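Local coordinates for phthiocerol synthesis polyketide synthase type I PpsC (Mycobacterium tuberculosis, PDB 7AHB), which probably loads extender units onto the acyl carrier protein through its acyltransferase domain, supporting assembly of phthiocerol-type lipids, at residues E195-T207 and M294-H306. Sequence-based numbering, arbitrary orientation.
Sequences EVSLGIYASPRQT and MRNPVRFHQAIAH
Three backbone hydrogen bonds fasten 297-301 along strand 197-201: Val298 N to Gly199 O, Tyr201 N to Val298 O (2.9 Å) and His301 N to Tyr201 O (2.7 Å, 166° at the hydrogen). The first two form a single parallel bridge, Ile200 with Val298, on an outermost strand of the small antiparallel sheet; the third ties Tyr201 to the first turn of helix 300-308. The tight, buried side lies here. Ile200 and Val298 run side by side, Ile200 CG1 3.7 Å from Val298 CB, and Phe300, its ring swung anti to the backbone N (chi1 -176°), turns an edge to Ala202 O and meets His137 edge-to-face. The partly exposed side is more polar. Tyr201's ring has Leu198 CD2 over one face and Gln302 NE2 over the other, while the Arg299 guanidinium, tilted 23° from the ring, puts one face over Tyr201 CE2, with NH1 3.6 Å away. At the looser outer end Pro204 CD makes a CH-pi contact over the His301 ring, and an in-plane water sits 2.7 Å from His301 ND1. Such docking of a small ferredoxin-like subdomain against the large alpha/beta-hydrolase-like one is characteristic of acyltransferase domains, whose active site lies between them; Val298 touches the probable nucleophile elbow.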
# COMPACT_ATOMS: atom_id res chain seq x y z
N GLU A 195 -20.57 0.11 -14.43
CA GLU A 195 -19.95 1.10 -13.56
C GLU A 195 -19.03 0.48 -12.52
O GLU A 195 -18.30 1.22 -11.85
CB GLU A 195 -21.05 1.92 -12.85
CG GLU A 195 -21.94 2.70 -13.83
CD GLU A 195 -23.04 3.46 -13.15
OE1 GLU A 195 -22.83 4.01 -12.07
OE2 GLU A 195 -24.16 3.50 -13.71
N VAL A 196 -19.04 -0.84 -12.37
CA VAL A 196 -18.20 -1.53 -11.39
C VAL A 196 -17.04 -2.17 -12.11
O VAL A 196 -17.23 -2.76 -13.19
CB VAL A 196 -19.01 -2.59 -10.62
CG1 VAL A 196 -18.12 -3.38 -9.70
CG2 VAL A 196 -20.16 -1.89 -9.84
N SER A 197 -15.83 -2.07 -11.52
CA SER A 197 -14.62 -2.63 -12.11
C SER A 197 -13.97 -3.67 -11.20
O SER A 197 -14.19 -3.69 -9.99
CB SER A 197 -13.59 -1.51 -12.39
OG SER A 197 -13.17 -0.93 -11.17
N LEU A 198 -13.13 -4.52 -11.80
CA LEU A 198 -12.18 -5.32 -11.03
C LEU A 198 -11.05 -4.38 -10.61
O LEU A 198 -10.32 -3.88 -11.46
CB LEU A 198 -11.66 -6.49 -11.86
CG LEU A 198 -10.86 -7.53 -11.09
CD1 LEU A 198 -10.90 -8.90 -11.79
CD2 LEU A 198 -9.40 -7.08 -10.91
N GLY A 199 -10.94 -4.10 -9.31
CA GLY A 199 -10.00 -3.09 -8.84
C GLY A 199 -8.64 -3.62 -8.42
O GLY A 199 -7.61 -3.01 -8.73
N ILE A 200 -8.63 -4.76 -7.74
CA ILE A 200 -7.38 -5.34 -7.25
C ILE A 200 -7.43 -6.84 -7.47
O ILE A 200 -8.36 -7.51 -7.01
CB ILE A 200 -7.13 -5.04 -5.76
CG1 ILE A 200 -7.11 -3.52 -5.52
CG2 ILE A 200 -5.80 -5.67 -5.30
CD1 ILE A 200 -6.82 -3.12 -4.08
N TYR A 201 -6.42 -7.37 -8.16
CA TYR A 201 -6.17 -8.81 -8.17
C TYR A 201 -5.44 -9.11 -6.86
O TYR A 201 -4.21 -8.95 -6.79
CB TYR A 201 -5.34 -9.23 -9.37
CG TYR A 201 -5.93 -8.91 -10.73
CD1 TYR A 201 -6.76 -9.81 -11.37
CD2 TYR A 201 -5.64 -7.71 -11.36
CE1 TYR A 201 -7.29 -9.52 -12.62
CE2 TYR A 201 -6.16 -7.41 -12.61
CZ TYR A 201 -6.98 -8.32 -13.24
OH TYR A 201 -7.48 -8.02 -14.47
N ALA A 202 -6.18 -9.52 -5.82
CA ALA A 202 -5.55 -9.63 -4.51
C ALA A 202 -4.76 -10.92 -4.34
O ALA A 202 -3.65 -10.92 -3.77
CB ALA A 202 -6.60 -9.51 -3.41
N SER A 203 -5.29 -12.02 -4.81
CA SER A 203 -4.67 -13.32 -4.67
C SER A 203 -5.39 -14.26 -5.63
O SER A 203 -6.33 -13.84 -6.32
CB SER A 203 -4.78 -13.83 -3.24
OG SER A 203 -6.10 -14.24 -2.96
N PRO A 204 -5.00 -15.53 -5.70
CA PRO A 204 -5.77 -16.47 -6.54
C PRO A 204 -7.17 -16.69 -6.03
O PRO A 204 -8.01 -17.22 -6.78
CB PRO A 204 -4.95 -17.78 -6.48
CG PRO A 204 -3.58 -17.36 -6.00
CD PRO A 204 -3.81 -16.16 -5.09
N ARG A 205 -7.47 -16.29 -4.79
CA ARG A 205 -8.74 -16.59 -4.16
C ARG A 205 -9.57 -15.38 -3.79
O ARG A 205 -10.75 -15.55 -3.46
CB ARG A 205 -8.52 -17.43 -2.88
CG ARG A 205 -8.48 -18.92 -3.13
CD ARG A 205 -7.74 -19.66 -2.00
NE ARG A 205 -6.28 -19.52 -2.13
CZ ARG A 205 -5.55 -20.17 -3.04
NH1 ARG A 205 -4.22 -19.99 -3.09
NH2 ARG A 205 -6.14 -20.99 -3.92
N GLN A 206 -9.01 -14.18 -3.83
CA GLN A 206 -9.71 -12.97 -3.46
C GLN A 206 -9.49 -11.88 -4.50
O GLN A 206 -8.39 -11.73 -5.04
CB GLN A 206 -9.25 -12.45 -2.10
CG GLN A 206 -9.69 -13.33 -0.92
CD GLN A 206 -9.30 -12.72 0.42
OE1 GLN A 206 -8.14 -12.37 0.64
NE2 GLN A 206 -10.27 -12.59 1.32
N THR A 207 -10.53 -11.08 -4.73
CA THR A 207 -10.51 -10.01 -5.71
C THR A 207 -11.29 -8.84 -5.12
O THR A 207 -12.27 -9.03 -4.41
CB THR A 207 -11.16 -10.45 -7.04
OG1 THR A 207 -10.57 -11.68 -7.51
CG2 THR A 207 -11.02 -9.40 -8.09
N MET A 294 -3.51 5.10 -10.58
CA MET A 294 -4.77 5.26 -9.85
C MET A 294 -5.97 4.73 -10.62
O MET A 294 -7.02 4.49 -10.01
CB MET A 294 -5.02 6.72 -9.50
CG MET A 294 -5.34 7.60 -10.69
SD MET A 294 -5.20 9.38 -10.32
CE MET A 294 -6.49 9.63 -9.14
N ARG A 295 -5.83 4.50 -11.93
CA ARG A 295 -6.91 4.02 -12.78
C ARG A 295 -6.84 2.53 -13.05
O ARG A 295 -7.87 1.87 -13.03
CB ARG A 295 -6.90 4.78 -14.11
CG ARG A 295 -7.75 4.16 -15.20
CD ARG A 295 -9.23 4.23 -14.87
NE ARG A 295 -10.10 3.59 -15.87
CZ ARG A 295 -10.48 2.31 -15.82
NH1 ARG A 295 -10.08 1.49 -14.83
NH2 ARG A 295 -11.27 1.83 -16.76
N ASN A 296 -5.64 2.01 -13.33
CA ASN A 296 -5.48 0.61 -13.68
C ASN A 296 -5.79 -0.30 -12.50
O ASN A 296 -5.61 0.10 -11.33
CB ASN A 296 -4.05 0.34 -14.16
CG ASN A 296 -3.86 0.70 -15.62
OD1 ASN A 296 -4.71 1.33 -16.23
ND2 ASN A 296 -2.71 0.30 -16.19
N PRO A 297 -6.25 -1.53 -12.77
CA PRO A 297 -6.38 -2.51 -11.69
C PRO A 297 -5.01 -2.84 -11.11
O PRO A 297 -3.98 -2.71 -11.79
CB PRO A 297 -7.01 -3.73 -12.38
CG PRO A 297 -6.61 -3.59 -13.80
CD PRO A 297 -6.59 -2.10 -14.10
N VAL A 298 -5.01 -3.24 -9.84
CA VAL A 298 -3.80 -3.46 -9.07
C VAL A 298 -3.37 -4.91 -9.23
O VAL A 298 -4.09 -5.82 -8.81
CB VAL A 298 -4.01 -3.12 -7.59
CG1 VAL A 298 -2.73 -3.44 -6.79
CG2 VAL A 298 -4.43 -1.67 -7.39
N ARG A 299 -2.22 -5.14 -9.85
CA ARG A 299 -1.75 -6.50 -10.12
C ARG A 299 -0.96 -7.06 -8.93
O ARG A 299 0.21 -7.42 -9.02
CB ARG A 299 -0.89 -6.51 -11.38
CG ARG A 299 -1.52 -5.86 -12.58
CD ARG A 299 -2.26 -6.86 -13.45
NE ARG A 299 -3.01 -6.19 -14.51
CZ ARG A 299 -3.80 -6.82 -15.38
NH1 ARG A 299 -3.91 -8.14 -15.36
NH2 ARG A 299 -4.46 -6.10 -16.28
N PHE A 300 -1.64 -7.12 -7.79
CA PHE A 300 -0.97 -7.47 -6.54
C PHE A 300 -0.64 -8.94 -6.50
O PHE A 300 0.48 -9.32 -6.15
CB PHE A 300 -1.82 -7.07 -5.32
CG PHE A 300 -1.14 -7.31 -4.01
CD1 PHE A 300 0.00 -6.60 -3.67
CD2 PHE A 300 -1.61 -8.25 -3.13
CE1 PHE A 300 0.65 -6.83 -2.47
CE2 PHE A 300 -0.97 -8.49 -1.93
CZ PHE A 300 0.16 -7.78 -1.60
N HIS A 301 -1.62 -9.80 -6.79
CA HIS A 301 -1.41 -11.24 -6.90
C HIS A 301 -0.19 -11.55 -7.78
O HIS A 301 0.70 -12.30 -7.37
CB HIS A 301 -2.70 -11.86 -7.45
CG HIS A 301 -2.55 -13.24 -8.01
ND1 HIS A 301 -3.50 -13.79 -8.84
CD2 HIS A 301 -1.60 -14.19 -7.84
CE1 HIS A 301 -3.13 -15.02 -9.17
NE2 HIS A 301 -1.98 -15.28 -8.58
N GLN A 302 -0.12 -10.93 -8.96
CA GLN A 302 0.94 -11.27 -9.90
C GLN A 302 2.29 -10.74 -9.44
O GLN A 302 3.32 -11.39 -9.62
CB GLN A 302 0.57 -10.73 -11.29
CG GLN A 302 -0.75 -11.29 -11.86
CD GLN A 302 -2.01 -10.41 -11.59
OE1 GLN A 302 -2.06 -9.61 -10.66
NE2 GLN A 302 -3.03 -10.59 -12.45
N ALA A 303 2.31 -9.57 -8.83
CA ALA A 303 3.57 -9.02 -8.31
C ALA A 303 4.14 -9.89 -7.19
O ALA A 303 5.35 -10.16 -7.15
CB ALA A 303 3.35 -7.58 -7.83
N ILE A 304 3.28 -10.35 -6.28
CA ILE A 304 3.77 -11.21 -5.19
C ILE A 304 4.29 -12.53 -5.76
O ILE A 304 5.36 -13.01 -5.37
CB ILE A 304 2.66 -11.44 -4.15
CG1 ILE A 304 2.35 -10.13 -3.38
CG2 ILE A 304 3.06 -12.56 -3.19
CD1 ILE A 304 3.50 -9.63 -2.54
N ALA A 305 3.54 -13.14 -6.66
CA ALA A 305 3.97 -14.38 -7.29
C ALA A 305 5.35 -14.22 -7.92
O ALA A 305 6.25 -15.04 -7.72
CB ALA A 305 2.94 -14.83 -8.33
N HIS A 306 5.53 -13.15 -8.69
CA HIS A 306 6.82 -12.89 -9.32
C HIS A 306 7.92 -12.81 -8.27
O HIS A 306 9.00 -13.40 -8.43
CB HIS A 306 6.77 -11.59 -10.13
CG HIS A 306 7.86 -11.47 -11.15
ND1 HIS A 306 9.15 -11.10 -10.82
CD2 HIS A 306 7.86 -11.67 -12.49
CE1 HIS A 306 9.90 -11.11 -11.92
NE2 HIS A 306 9.14 -11.46 -12.94
O HOH W 1 -5.92 -12.93 -9.50